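Local coordinates for protein probable N-acetyl-gamma-glutamyl-phosphate reductase, chloroplastic (Oryza sativa, PDB 2CVO) that probably catalyses the NADPH-dependent reduction of N-acetylglutamyl 5-phosphate to N-acetylglutamate 5-semialdehyde, the third step from glutamate to acetylornithine in chloroplast arginine biosynthesis, at residues V180-A185 / N277-H282; T265-M270 / R325-S330. All coordinates share one frame; numbering follows the deposited sequence.

Contact 1 (V180-A185 / N277-H282)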
loop_
_atom_site.group_PDB
_atom_site.type_symbol
_atom_site.label_atom_id
_atom_site.label_comp_id
_atom_site.label_asym_id
_atom_site.label_seq_id
_atom_site.Cartn_x
_atom_site.Cartn_y
_atom_site.Cartn_z
ATOM N N VAL A 180 -28.777 14.005 9.889
ATOM C CA VAL A 180 -29.506 15.001 10.670
ATOM C C VAL A 180 -30.627 15.707 9.892
ATOM O O VAL A 180 -31.778 15.701 10.321
ATOM C CB VAL A 180 -28.535 16.045 11.277
ATOM C CG1 VAL A 180 -29.315 17.157 11.982
ATOM C CG2 VAL A 180 -27.612 15.355 12.275
ATOM N N PRO A 181 -30.316 16.319 8.741
ATOM C CA PRO A 181 -31.399 16.985 8.010
ATOM C C PRO A 181 -32.496 16.027 7.554
ATOM O O PRO A 181 -33.674 16.377 7.564
ATOM C CB PRO A 181 -30.672 17.646 6.838
ATOM C CG PRO A 181 -29.494 16.740 6.617
ATOM C CD PRO A 181 -29.036 16.472 8.030
ATOM N N LEU A 182 -32.111 14.817 7.158
ATOM C CA LEU A 182 -33.084 13.831 6.702
ATOM C C LEU A 182 -34.013 13.409 7.829
ATOM O O LEU A 182 -35.208 13.185 7.610
ATOM C CB LEU A 182 -32.377 12.598 6.122
ATOM C CG LEU A 182 -31.637 12.822 4.799
ATOM C CD1 LEU A 182 -30.946 11.537 4.356
ATOM C CD2 LEU A 182 -32.625 13.295 3.739
ATOM N N ILE A 183 -33.465 13.291 9.034
ATOM C CA ILE A 183 -34.267 12.904 10.181
ATOM C C ILE A 183 -35.195 14.056 10.558
ATOM O O ILE A 183 -36.375 13.844 10.828
ATOM C CB ILE A 183 -33.379 12.527 11.392
ATOM C CG1 ILE A 183 -32.616 11.236 11.094
ATOM C CG2 ILE A 183 -34.233 12.338 12.635
ATOM C CD1 ILE A 183 -31.709 10.783 12.225
ATOM N N LYS A 184 -34.666 15.276 10.567
ATOM C CA LYS A 184 -35.483 16.440 10.904
ATOM C C LYS A 184 -36.652 16.552 9.931
ATOM O O LYS A 184 -37.751 16.943 10.316
ATOM C CB LYS A 184 -34.655 17.730 10.843
ATOM C CG LYS A 184 -33.594 17.860 11.921
ATOM C CD LYS A 184 -32.838 19.176 11.779
ATOM C CE LYS A 184 -31.765 19.333 12.852
ATOM N NZ LYS A 184 -30.962 20.585 12.679
ATOM N N ALA A 185 -36.398 16.204 8.672
ATOM C CA ALA A 185 -37.410 16.266 7.624
ATOM C C ALA A 185 -38.359 15.070 7.682
ATOM O O ALA A 185 -39.325 14.998 6.924
ATOM C CB ALA A 185 -36.731 16.335 6.253
ATOM N N ASN A 277 -34.674 9.213 -4.264
ATOM C CA ASN A 277 -34.574 10.519 -4.902
ATOM C C ASN A 277 -35.083 11.629 -3.983
ATOM O O ASN A 277 -34.544 12.737 -3.986
ATOM C CB ASN A 277 -35.363 10.547 -6.209
ATOM C CG ASN A 277 -35.313 11.911 -6.883
ATOM O OD1 ASN A 277 -34.247 12.370 -7.297
ATOM N ND2 ASN A 277 -36.466 12.569 -6.983
ATOM N N ASP A 278 -36.125 11.340 -3.209
ATOM C CA ASP A 278 -36.665 12.332 -2.278
ATOM C C ASP A 278 -35.576 12.710 -1.282
ATOM O O ASP A 278 -35.394 13.882 -0.948
ATOM C CB ASP A 278 -37.869 11.758 -1.525
ATOM C CG ASP A 278 -39.091 11.610 -2.408
ATOM O OD1 ASP A 278 -40.013 10.859 -2.028
ATOM O OD2 ASP A 278 -39.133 12.254 -3.479
ATOM N N LEU A 279 -34.864 11.700 -0.799
ATOM C CA LEU A 279 -33.778 11.917 0.144
ATOM C C LEU A 279 -32.715 12.756 -0.546
ATOM O O LEU A 279 -32.185 13.707 0.033
ATOM C CB LEU A 279 -33.173 10.576 0.574
ATOM C CG LEU A 279 -33.670 9.904 1.858
ATOM C CD1 LEU A 279 -35.162 10.116 2.054
ATOM C CD2 LEU A 279 -33.316 8.422 1.800
ATOM N N TYR A 280 -32.419 12.390 -1.792
ATOM C CA TYR A 280 -31.415 13.074 -2.597
ATOM C C TYR A 280 -31.737 14.552 -2.789
ATOM O O TYR A 280 -30.862 15.405 -2.665
ATOM C CB TYR A 280 -31.303 12.411 -3.971
ATOM C CG TYR A 280 -30.251 13.033 -4.857
ATOM C CD1 TYR A 280 -28.915 12.636 -4.773
ATOM C CD2 TYR A 280 -30.584 14.043 -5.761
ATOM C CE1 TYR A 280 -27.931 13.232 -5.570
ATOM C CE2 TYR A 280 -29.613 14.646 -6.560
ATOM C CZ TYR A 280 -28.289 14.236 -6.460
ATOM O OH TYR A 280 -27.325 14.832 -7.246
ATOM N N GLN A 281 -32.994 14.851 -3.101
ATOM C CA GLN A 281 -33.400 16.230 -3.313
ATOM C C GLN A 281 -33.376 17.044 -2.024
ATOM O O GLN A 281 -33.081 18.238 -2.050
ATOM C CB GLN A 281 -34.794 16.287 -3.946
ATOM C CG GLN A 281 -34.854 15.806 -5.394
ATOM C CD GLN A 281 -33.966 16.619 -6.330
ATOM O OE1 GLN A 281 -34.012 17.851 -6.336
ATOM N NE2 GLN A 281 -33.160 15.929 -7.131
ATOM N N HIS A 282 -33.681 16.415 -0.893
ATOM C CA HIS A 282 -33.659 17.166 0.358
ATOM C C HIS A 282 -32.231 17.536 0.742
ATOM O O HIS A 282 -31.988 18.637 1.239
ATOM C CB HIS A 282 -34.290 16.378 1.505
ATOM C CG HIS A 282 -34.383 17.160 2.777
ATOM N ND1 HIS A 282 -35.216 18.250 2.919
ATOM C CD2 HIS A 282 -33.701 17.055 3.943
ATOM C CE1 HIS A 282 -35.042 18.784 4.115
ATOM N NE2 HIS A 282 -34.128 18.078 4.757
HETATM O O HOH W 1 -34.183 19.002 7.275
#
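His282 reaches across from its helix to the C-terminal turn of helix 170-184, where its imidazole turns a face to the methyl of Ala185. Ala185 CB stands 3.7 Å from the centroid of the His282 ring, offset toward the rim on the NE2 side, a CH-pi contact over the face. With CG anti to the backbone N (chi1 -175°), the ring extends away from its own helix, and His282 NE2 comes 3.3 Å from Pro181 O in a weak hydrogen bond bent to 123°. A water in the ring plane bridges the same two atoms: it lies 2.7 Å from His282 NE2 and donates to Pro181 O at 2.7 Å. The same carbonyl accepts the helical N-H of Ala185, so the oxygen takes two good donors, this N-H and the water, beside the weak one from the imidazole.

Deeper in, Leu182 turns both methyls toward the other helix. Leu182 CD2 sits near the ring plane, 3.9 Å from His282 CD2, and packs 4.0 Å from Leu279 CG; the two leucine side chains cross at about a right angle. The segment axes stay 10.3 Å apart at an angle of 114°, so side chains bridge the gap between these helices of the dimerisation domain, in part onto backbone carbonyls. Leu187 touches both Leu279 and His282. The chemistry is that of a leucine core with a polar margin, where the water probably carries much of the link between imidazole and helix end.

Contact 2 (T265-M270 / R325-S330)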
loop_
_atom_site.group_PDB
_atom_site.type_symbol
_atom_site.label_atom_id
_atom_site.label_comp_id
_atom_site.label_asym_id
_atom_site.label_seq_id
_atom_site.Cartn_x
_atom_site.Cartn_y
_atom_site.Cartn_z
ATOM N N THR A 265 -21.092 4.271 5.448
ATOM C CA THR A 265 -22.211 3.796 4.656
ATOM C C THR A 265 -23.372 3.585 5.609
ATOM O O THR A 265 -23.283 2.802 6.558
ATOM C CB THR A 265 -21.885 2.481 3.933
ATOM O OG1 THR A 265 -20.700 2.653 3.145
ATOM C CG2 THR A 265 -23.042 2.081 3.014
ATOM N N MET A 266 -24.455 4.305 5.351
ATOM C CA MET A 266 -25.643 4.234 6.181
ATOM C C MET A 266 -26.782 3.546 5.437
ATOM O O MET A 266 -27.194 3.980 4.354
ATOM C CB MET A 266 -26.042 5.650 6.606
ATOM C CG MET A 266 -24.998 6.327 7.492
ATOM S SD MET A 266 -24.783 8.095 7.162
ATOM C CE MET A 266 -23.554 8.014 5.873
ATOM N N PHE A 267 -27.271 2.456 6.022
ATOM C CA PHE A 267 -28.365 1.686 5.447
ATOM C C PHE A 267 -29.609 2.035 6.255
ATOM O O PHE A 267 -29.835 1.501 7.344
ATOM C CB PHE A 267 -28.055 0.189 5.536
ATOM C CG PHE A 267 -26.753 -0.202 4.872
ATOM C CD1 PHE A 267 -25.589 -0.358 5.623
ATOM C CD2 PHE A 267 -26.692 -0.406 3.496
ATOM C CE1 PHE A 267 -24.385 -0.713 5.012
ATOM C CE2 PHE A 267 -25.490 -0.761 2.874
ATOM C CZ PHE A 267 -24.338 -0.914 3.630
ATOM N N VAL A 268 -30.418 2.932 5.707
ATOM C CA VAL A 268 -31.604 3.409 6.401
ATOM C C VAL A 268 -32.934 3.022 5.772
ATOM O O VAL A 268 -33.007 2.641 4.600
ATOM C CB VAL A 268 -31.568 4.941 6.512
ATOM C CG1 VAL A 268 -30.282 5.384 7.198
ATOM C CG2 VAL A 268 -31.667 5.554 5.127
ATOM N N GLU A 269 -33.986 3.128 6.575
ATOM C CA GLU A 269 -35.330 2.828 6.114
ATOM C C GLU A 269 -36.007 4.173 5.876
ATOM O O GLU A 269 -35.948 5.067 6.724
ATOM C CB GLU A 269 -36.097 2.033 7.174
ATOM C CG GLU A 269 -35.337 0.850 7.747
ATOM C CD GLU A 269 -36.222 -0.071 8.576
ATOM O OE1 GLU A 269 -37.149 0.432 9.243
ATOM O OE2 GLU A 269 -35.980 -1.297 8.570
ATOM N N MET A 270 -36.635 4.319 4.717
ATOM C CA MET A 270 -37.309 5.563 4.385
ATOM C C MET A 270 -38.729 5.587 4.943
ATOM O O MET A 270 -39.330 4.540 5.188
ATOM C CB MET A 270 -37.343 5.746 2.865
ATOM C CG MET A 270 -35.960 5.780 2.214
ATOM S SD MET A 270 -36.047 6.041 0.429
ATOM C CE MET A 270 -36.490 4.382 -0.131
ATOM N N ARG A 325 -36.018 0.880 1.532
ATOM C CA ARG A 325 -34.712 1.221 2.087
ATOM C C ARG A 325 -33.836 2.023 1.138
ATOM O O ARG A 325 -34.029 2.007 -0.079
ATOM C CB ARG A 325 -33.957 -0.045 2.514
ATOM C CG ARG A 325 -34.241 -0.474 3.937
ATOM C CD ARG A 325 -33.430 -1.703 4.334
ATOM N NE ARG A 325 -33.415 -1.895 5.783
ATOM C CZ ARG A 325 -32.697 -1.163 6.630
ATOM N NH1 ARG A 325 -31.919 -0.186 6.182
ATOM N NH2 ARG A 325 -32.760 -1.403 7.931
ATOM N N ALA A 326 -32.861 2.716 1.713
ATOM C CA ALA A 326 -31.938 3.519 0.934
ATOM C C ALA A 326 -30.530 3.322 1.479
ATOM O O ALA A 326 -30.342 2.833 2.597
ATOM C CB ALA A 326 -32.333 4.990 1.009
ATOM N N ILE A 327 -29.545 3.700 0.679
ATOM C CA ILE A 327 -28.153 3.585 1.070
ATOM C C ILE A 327 -27.516 4.950 0.859
ATOM O O ILE A 327 -27.570 5.505 -0.238
ATOM C CB ILE A 327 -27.410 2.540 0.208
ATOM C CG1 ILE A 327 -28.078 1.168 0.365
ATOM C CG2 ILE A 327 -25.944 2.470 0.621
ATOM C CD1 ILE A 327 -27.435 0.074 -0.466
ATOM N N ILE A 328 -26.933 5.491 1.922
ATOM C CA ILE A 328 -26.283 6.794 1.873
ATOM C C ILE A 328 -24.782 6.615 2.066
ATOM O O ILE A 328 -24.353 5.924 2.989
ATOM C CB ILE A 328 -26.820 7.723 2.988
ATOM C CG1 ILE A 328 -28.323 7.950 2.801
ATOM C CG2 ILE A 328 -26.072 9.047 2.980
ATOM C CD1 ILE A 328 -28.947 8.798 3.894
ATOM N N ILE A 329 -23.985 7.219 1.188
ATOM C CA ILE A 329 -22.534 7.123 1.313
ATOM C C ILE A 329 -21.932 8.509 1.506
ATOM O O ILE A 329 -22.196 9.428 0.732
ATOM C CB ILE A 329 -21.886 6.465 0.077
ATOM C CG1 ILE A 329 -22.390 5.027 -0.068
ATOM C CG2 ILE A 329 -20.361 6.464 0.232
ATOM C CD1 ILE A 329 -21.852 4.306 -1.298
ATOM N N SER A 330 -21.121 8.646 2.547
ATOM C CA SER A 330 -20.485 9.916 2.862
ATOM C C SER A 330 -18.987 9.725 3.116
ATOM O O SER A 330 -18.584 8.864 3.905
ATOM C CB SER A 330 -21.148 10.520 4.102
ATOM O OG SER A 330 -20.620 11.797 4.402
#
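Arg325 lays its guanidinium slantwise across the chain of Glu269, on the sheet face they share with Phe267 and Ile327. Glu269 CG lies 3.4 Å above the centre of the guanidinium plane, while the carboxylate is turned 71° from it and forms a salt bridge of 3.3 Å between Glu269 OE2 and Arg325 NH2. The arginine chain, extended from CG to NE, bends at chi4 (-75°), and Arg325 NH1 donates to Phe267 O at 2.9 Å from above the carbonyl plane. Asn192 O also accepts from Arg325 NH2, and Ser191 OG bonds Glu269 OE1. An alanine in place of Arg325 would probably leave Glu269 OE2 without its cationic mate and Phe267 O without this donor.

Antiparallel strands 262-269 and 325-332 are neighbours in the mixed sheet of the semialdehyde dehydrogenase dimerisation domain. Met266 with Ile328 and Val268 with Ala326 are hydrogen-bonded pairs; the Met266 N to Ile328 O bond is nearly straight at 2.9 Å, whereas that from Val268 N to Ala326 O is bent. Phe267 and Ile327 run side by side, pointing the same way, with Phe267 CD2 3.8 Å from Ile327 CG1; Ile194 and Thr252 of the second subunit pack on these two residues. On the other face, packed against helix 170-184, Met266 bends at chi2 and chi3 to place its CE 4.0 Å from Ile328 CG2; farther along, Met270 CG meets the Ala326 methyl at 3.9 Å, next to Leu279 of helix 276-287.

In the fold
From the N terminus, the nucleotide-binding domain comes first; helix 170-184, beginning at Cys170, the active site by similarity, then leads into the first segment of contact 1. The chain then passes through strand 194-200, helix 231-243 and strand 250-256, among others, before reaching strand 262-269, the first half of contact 2. Helix 276-287 follows and closes a loop of 91 residues at contact 1; strand 325-332 closes the 54-residue loop of contact 2. The segments alternate, so the closures cross rather than nest. Their centres are about 11 Å apart, and side chains join them directly: Leu182 packs on Ile328, and Leu279 on Ala326 and Met270, tying both helices to one face of the mixed sheet.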